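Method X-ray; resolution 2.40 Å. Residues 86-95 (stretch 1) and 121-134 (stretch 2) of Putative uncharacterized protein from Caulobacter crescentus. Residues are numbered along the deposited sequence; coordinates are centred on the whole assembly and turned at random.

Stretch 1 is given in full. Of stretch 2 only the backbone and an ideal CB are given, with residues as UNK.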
# COMPACT_ATOMS: atom_id res chain seq x y z
N GLU A 86 -15.77 9.97 -6.55
CA GLU A 86 -14.98 9.64 -5.39
C GLU A 86 -15.96 9.29 -4.27
O GLU A 86 -16.79 10.13 -3.89
CB GLU A 86 -14.06 10.81 -5.05
CG GLU A 86 -13.01 10.50 -4.00
CD GLU A 86 -12.51 11.78 -3.35
OE1 GLU A 86 -11.81 12.56 -4.04
OE2 GLU A 86 -12.92 12.06 -2.20
N VAL A 87 -15.92 8.03 -3.79
CA VAL A 87 -16.87 7.53 -2.80
C VAL A 87 -16.26 7.42 -1.42
O VAL A 87 -16.99 7.30 -0.42
CB VAL A 87 -17.53 6.19 -3.23
CG1 VAL A 87 -18.45 6.39 -4.43
CG2 VAL A 87 -16.51 5.09 -3.49
N HIS A 88 -14.91 7.49 -1.36
CA HIS A 88 -14.10 7.39 -0.14
C HIS A 88 -12.66 7.76 -0.45
O HIS A 88 -12.18 7.54 -1.57
CB HIS A 88 -14.18 5.96 0.43
CG HIS A 88 -13.62 5.79 1.82
ND1 HIS A 88 -13.93 6.68 2.84
CD2 HIS A 88 -12.84 4.81 2.33
CE1 HIS A 88 -13.28 6.25 3.91
NE2 HIS A 88 -12.62 5.12 3.65
N LYS A 89 -11.96 8.31 0.53
CA LYS A 89 -10.54 8.64 0.40
C LYS A 89 -9.79 8.43 1.75
O LYS A 89 -10.39 8.06 2.78
CB LYS A 89 -10.35 10.06 -0.19
CG LYS A 89 -10.48 11.25 0.74
CD LYS A 89 -10.15 12.50 -0.06
CE LYS A 89 -10.02 13.77 0.75
NZ LYS A 89 -9.76 14.96 -0.12
N GLY A 90 -8.47 8.61 1.72
CA GLY A 90 -7.63 8.46 2.89
C GLY A 90 -6.20 8.89 2.67
O GLY A 90 -5.78 9.22 1.55
N ARG A 91 -5.46 8.90 3.79
CA ARG A 91 -4.03 9.18 3.89
C ARG A 91 -3.45 8.12 4.80
O ARG A 91 -4.04 7.80 5.82
CB ARG A 91 -3.78 10.62 4.38
CG ARG A 91 -2.32 10.97 4.73
CD ARG A 91 -1.31 10.89 3.59
NE ARG A 91 0.05 11.14 4.07
CZ ARG A 91 0.83 12.14 3.66
NH1 ARG A 91 0.41 12.97 2.71
NH2 ARG A 91 2.04 12.30 4.17
N THR A 92 -2.36 7.49 4.38
CA THR A 92 -1.70 6.42 5.15
C THR A 92 -0.21 6.77 5.22
O THR A 92 0.40 7.08 4.21
CB THR A 92 -2.00 5.03 4.48
OG1 THR A 92 -3.41 4.89 4.33
CG2 THR A 92 -1.46 3.84 5.26
N ASP A 93 0.34 6.74 6.40
CA ASP A 93 1.76 7.01 6.64
C ASP A 93 2.33 5.88 7.44
O ASP A 93 1.91 5.66 8.57
CB ASP A 93 1.95 8.34 7.38
CG ASP A 93 2.56 9.44 6.54
OD1 ASP A 93 3.79 9.41 6.34
OD2 ASP A 93 1.82 10.37 6.15
N VAL A 94 3.27 5.14 6.85
CA VAL A 94 3.91 3.99 7.50
C VAL A 94 5.43 4.22 7.57
O VAL A 94 6.03 4.68 6.60
CB VAL A 94 3.55 2.69 6.74
CG1 VAL A 94 4.36 1.50 7.27
CG2 VAL A 94 2.06 2.39 6.85
N SER A 95 6.05 3.84 8.70
CA SER A 95 7.51 3.90 8.88
C SER A 95 8.06 2.56 9.27
O SER A 95 7.47 1.87 10.07
CB SER A 95 7.89 4.92 9.94
OG SER A 95 7.87 6.20 9.33
N UNK A 121 2.40 -3.22 5.52
CA UNK A 121 1.70 -2.50 6.61
C UNK A 121 0.77 -1.42 6.07
O UNK A 121 -0.32 -1.27 6.61
CB UNK A 121 2.71 -1.87 7.57
N UNK A 122 1.18 -0.67 5.01
CA UNK A 122 0.32 0.32 4.36
C UNK A 122 -0.91 -0.36 3.78
O UNK A 122 -2.01 0.13 4.01
CB UNK A 122 1.08 1.07 3.26
N UNK A 123 -0.72 -1.53 3.11
CA UNK A 123 -1.79 -2.35 2.51
C UNK A 123 -2.77 -2.81 3.55
O UNK A 123 -3.96 -2.69 3.34
CB UNK A 123 -1.21 -3.56 1.78
N UNK A 124 -2.25 -3.28 4.70
CA UNK A 124 -3.02 -3.76 5.84
C UNK A 124 -3.89 -2.63 6.43
O UNK A 124 -5.06 -2.86 6.68
CB UNK A 124 -2.08 -4.32 6.91
N UNK A 125 -3.32 -1.42 6.61
CA UNK A 125 -4.03 -0.23 7.14
C UNK A 125 -5.16 0.24 6.20
O UNK A 125 -6.23 0.58 6.67
CB UNK A 125 -3.04 0.91 7.36
N UNK A 126 -4.91 0.29 4.88
CA UNK A 126 -5.88 0.68 3.86
C UNK A 126 -7.04 -0.39 3.77
O UNK A 126 -8.21 -0.01 3.72
CB UNK A 126 -5.17 0.84 2.51
N UNK A 127 -6.68 -1.71 3.77
CA UNK A 127 -7.60 -2.86 3.66
C UNK A 127 -8.56 -2.85 4.80
O UNK A 127 -9.72 -3.15 4.58
CB UNK A 127 -6.84 -4.19 3.63
N UNK A 128 -8.10 -2.53 6.01
CA UNK A 128 -8.89 -2.43 7.23
C UNK A 128 -9.83 -1.23 7.12
O UNK A 128 -11.00 -1.35 7.46
CB UNK A 128 -7.99 -2.31 8.46
N UNK A 129 -9.33 -0.10 6.61
CA UNK A 129 -10.10 1.13 6.40
C UNK A 129 -11.23 0.92 5.35
O UNK A 129 -12.37 1.35 5.57
CB UNK A 129 -9.16 2.26 5.95
N UNK A 130 -10.93 0.22 4.25
CA UNK A 130 -11.88 -0.10 3.19
C UNK A 130 -12.90 -1.15 3.65
O UNK A 130 -14.08 -1.06 3.26
CB UNK A 130 -11.13 -0.60 1.95
N UNK A 131 -12.45 -2.16 4.46
CA UNK A 131 -13.33 -3.22 5.00
C UNK A 131 -14.34 -2.63 5.96
O UNK A 131 -15.48 -3.08 5.99
CB UNK A 131 -12.51 -4.30 5.71
N UNK A 132 -13.93 -1.59 6.71
CA UNK A 132 -14.75 -0.83 7.66
C UNK A 132 -15.80 -0.03 6.87
O UNK A 132 -16.95 0.05 7.29
CB UNK A 132 -13.88 0.10 8.52
N UNK A 133 -15.40 0.51 5.72
CA UNK A 133 -16.26 1.30 4.84
C UNK A 133 -17.34 0.40 4.14
O UNK A 133 -18.53 0.72 4.19
CB UNK A 133 -15.40 2.02 3.80
N UNK A 134 -16.91 -0.76 3.57
CA UNK A 134 -17.74 -1.78 2.93
C UNK A 134 -18.64 -2.55 3.94
O UNK A 134 -19.64 -3.15 3.53
CB UNK A 134 -16.84 -2.77 2.18

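The helix runs nearly antiparallel to the strand, at 148°, with axes 8.5 Å apart at closest approach. The strand turns alternate side chains toward it: His88, Thr92 and Val94, with Gly90 leaving a gap among them.

Position 121 points toward the strand, its ideal CB 3.8 Å from Val94 CG1. A side chain with an aliphatic stem suits, whatever its tip. It is Glu121, whose CB packs on that methyl while the carboxylate turns away from it.

At 122 CA-to-CB points sideways, yet the backbone comes close: CA to CA, this position and Val94 are 6.0 Å apart. The ideal CB lies 3.9 Å from Val94 CG2 and 4.3 Å from Thr92 CG2, so a small residue fits well. Ala122 uses its CA as well as its methyl, the CA lying 3.7 Å from Val94 CG2.

Positions 123 and 124 find nothing of the strand near their CB atoms, and helical backbone angles are the main visible demand. They are Ala123 and Arg124.

Position 125 points toward the strand, its ideal CB 3.9 Å from Thr92 CG2. Val94 offers a methyl further on, and beyond it the carbonyl of Asp93 offers an acceptor; a long aliphatic chain could exploit the first, a donor at its tip the second. Lys125 does both: CD packs 3.8 Å from Val94 CG2, and NZ gives a weak hydrogen bond to Asp93 O at 3.3 Å.

At 126 the CB points sideways, 4.8 Å from Thr92 OG1. Several medium aliphatic residues could lean across. In Ile126, chi1 in m and chi2 in t bring the side chain nearer, CG1 lying 3.4 Å from Thr92 OG1.

Positions 127 and 128 are out of the strand's reach and leave the choice wide. They hold Gln127 and Leu128.

Position 129 points toward the strand, where Gly90 has no side chain to fill the space and the ideal CB is 5.0 Å from His88 NE2. A short polar group, particularly an acceptor, would suit. Asp129 OD1 accepts a hydrogen bond from His88 NE2 at 2.8 Å, near the plane of the imidazole. Its OD2 accepts one from water 1 at 2.6 Å, and that water also donates to Lys89 O, linking helix to strand backbone.

Position 130 points sideways; a branched aliphatic could reach the imidazole edge. Leu130 does so, CD2 lying 4.3 Å from His88 CD2.

Nothing of the strand lies near the ideal CB at 131 or 132, so many helix-compatible residues would do; they are Ala131 and Thr132, whose OG1 donates to Leu128 O at 2.6 Å, back along the helix.

Position 133 points toward the strand, its ideal CB 4.1 Å from His88 CD2. The imidazole presents a face, and Val87 lies beyond, so a broad flat side chain is favored. Trp133 stacks its five-membered ring, offset, on His88, with centroids 4.0 Å apart and planes at 11°. Its far end reaches Val87, CH2 lying 3.5 Å from CG2.

Position 134 leaves the choice open as far as the strand goes; it is Leu134.

Stretch 2 (121-134) EAARKIQLDLATWL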
# COMPACT_ATOMS: atom_id res chain seq x y z
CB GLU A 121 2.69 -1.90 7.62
CG GLU A 121 2.06 -1.25 8.87
CD GLU A 121 1.00 -1.97 9.69
OE1 GLU A 121 0.92 -3.22 9.64
OE2 GLU A 121 0.26 -1.27 10.42
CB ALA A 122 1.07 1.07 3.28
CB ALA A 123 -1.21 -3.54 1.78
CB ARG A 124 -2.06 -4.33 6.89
CG ARG A 124 -2.72 -5.00 8.07
CD ARG A 124 -1.68 -5.37 9.11
NE ARG A 124 -2.26 -5.94 10.32
CZ ARG A 124 -1.88 -7.10 10.86
NH1 ARG A 124 -0.94 -7.83 10.27
NH2 ARG A 124 -2.43 -7.53 11.98
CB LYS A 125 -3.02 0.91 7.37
CG LYS A 125 -2.25 0.79 8.66
CD LYS A 125 -1.17 1.82 8.72
CE LYS A 125 -1.39 2.79 9.86
NZ LYS A 125 -0.22 3.69 10.04
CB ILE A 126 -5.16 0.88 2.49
CG1 ILE A 126 -4.20 2.07 2.55
CG2 ILE A 126 -6.20 1.05 1.33
CD1 ILE A 126 -3.28 2.18 1.31
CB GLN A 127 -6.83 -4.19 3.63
CG GLN A 127 -7.68 -5.43 3.32
CD GLN A 127 -7.75 -6.38 4.49
OE1 GLN A 127 -6.78 -7.08 4.82
NE2 GLN A 127 -8.90 -6.43 5.15
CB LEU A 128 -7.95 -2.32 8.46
CG LEU A 128 -8.56 -1.78 9.77
CD1 LEU A 128 -9.38 -2.84 10.49
CD2 LEU A 128 -7.50 -1.20 10.69
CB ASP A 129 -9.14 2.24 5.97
CG ASP A 129 -9.72 3.62 5.92
OD1 ASP A 129 -10.58 3.87 5.05
OD2 ASP A 129 -9.26 4.49 6.69
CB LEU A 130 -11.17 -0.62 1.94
CG LEU A 130 -10.29 0.32 1.16
CD1 LEU A 130 -9.51 -0.46 0.15
CD2 LEU A 130 -11.07 1.38 0.43
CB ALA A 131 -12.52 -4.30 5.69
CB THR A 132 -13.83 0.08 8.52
OG1 THR A 132 -12.88 -0.74 9.20
CG2 THR A 132 -14.60 0.92 9.55
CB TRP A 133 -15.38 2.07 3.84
CG TRP A 133 -16.13 3.04 3.00
CD1 TRP A 133 -16.53 4.29 3.34
CD2 TRP A 133 -16.56 2.82 1.65
NE1 TRP A 133 -17.20 4.88 2.28
CE2 TRP A 133 -17.24 3.99 1.24
CE3 TRP A 133 -16.48 1.73 0.77
CZ2 TRP A 133 -17.81 4.11 -0.03
CZ3 TRP A 133 -17.06 1.84 -0.49
CH2 TRP A 133 -17.71 3.02 -0.87
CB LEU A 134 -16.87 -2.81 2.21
CG LEU A 134 -16.36 -2.50 0.81
CD1 LEU A 134 -15.22 -3.41 0.47
CD2 LEU A 134 -17.48 -2.63 -0.25
O HOH W 1 -10.05 6.66 5.41
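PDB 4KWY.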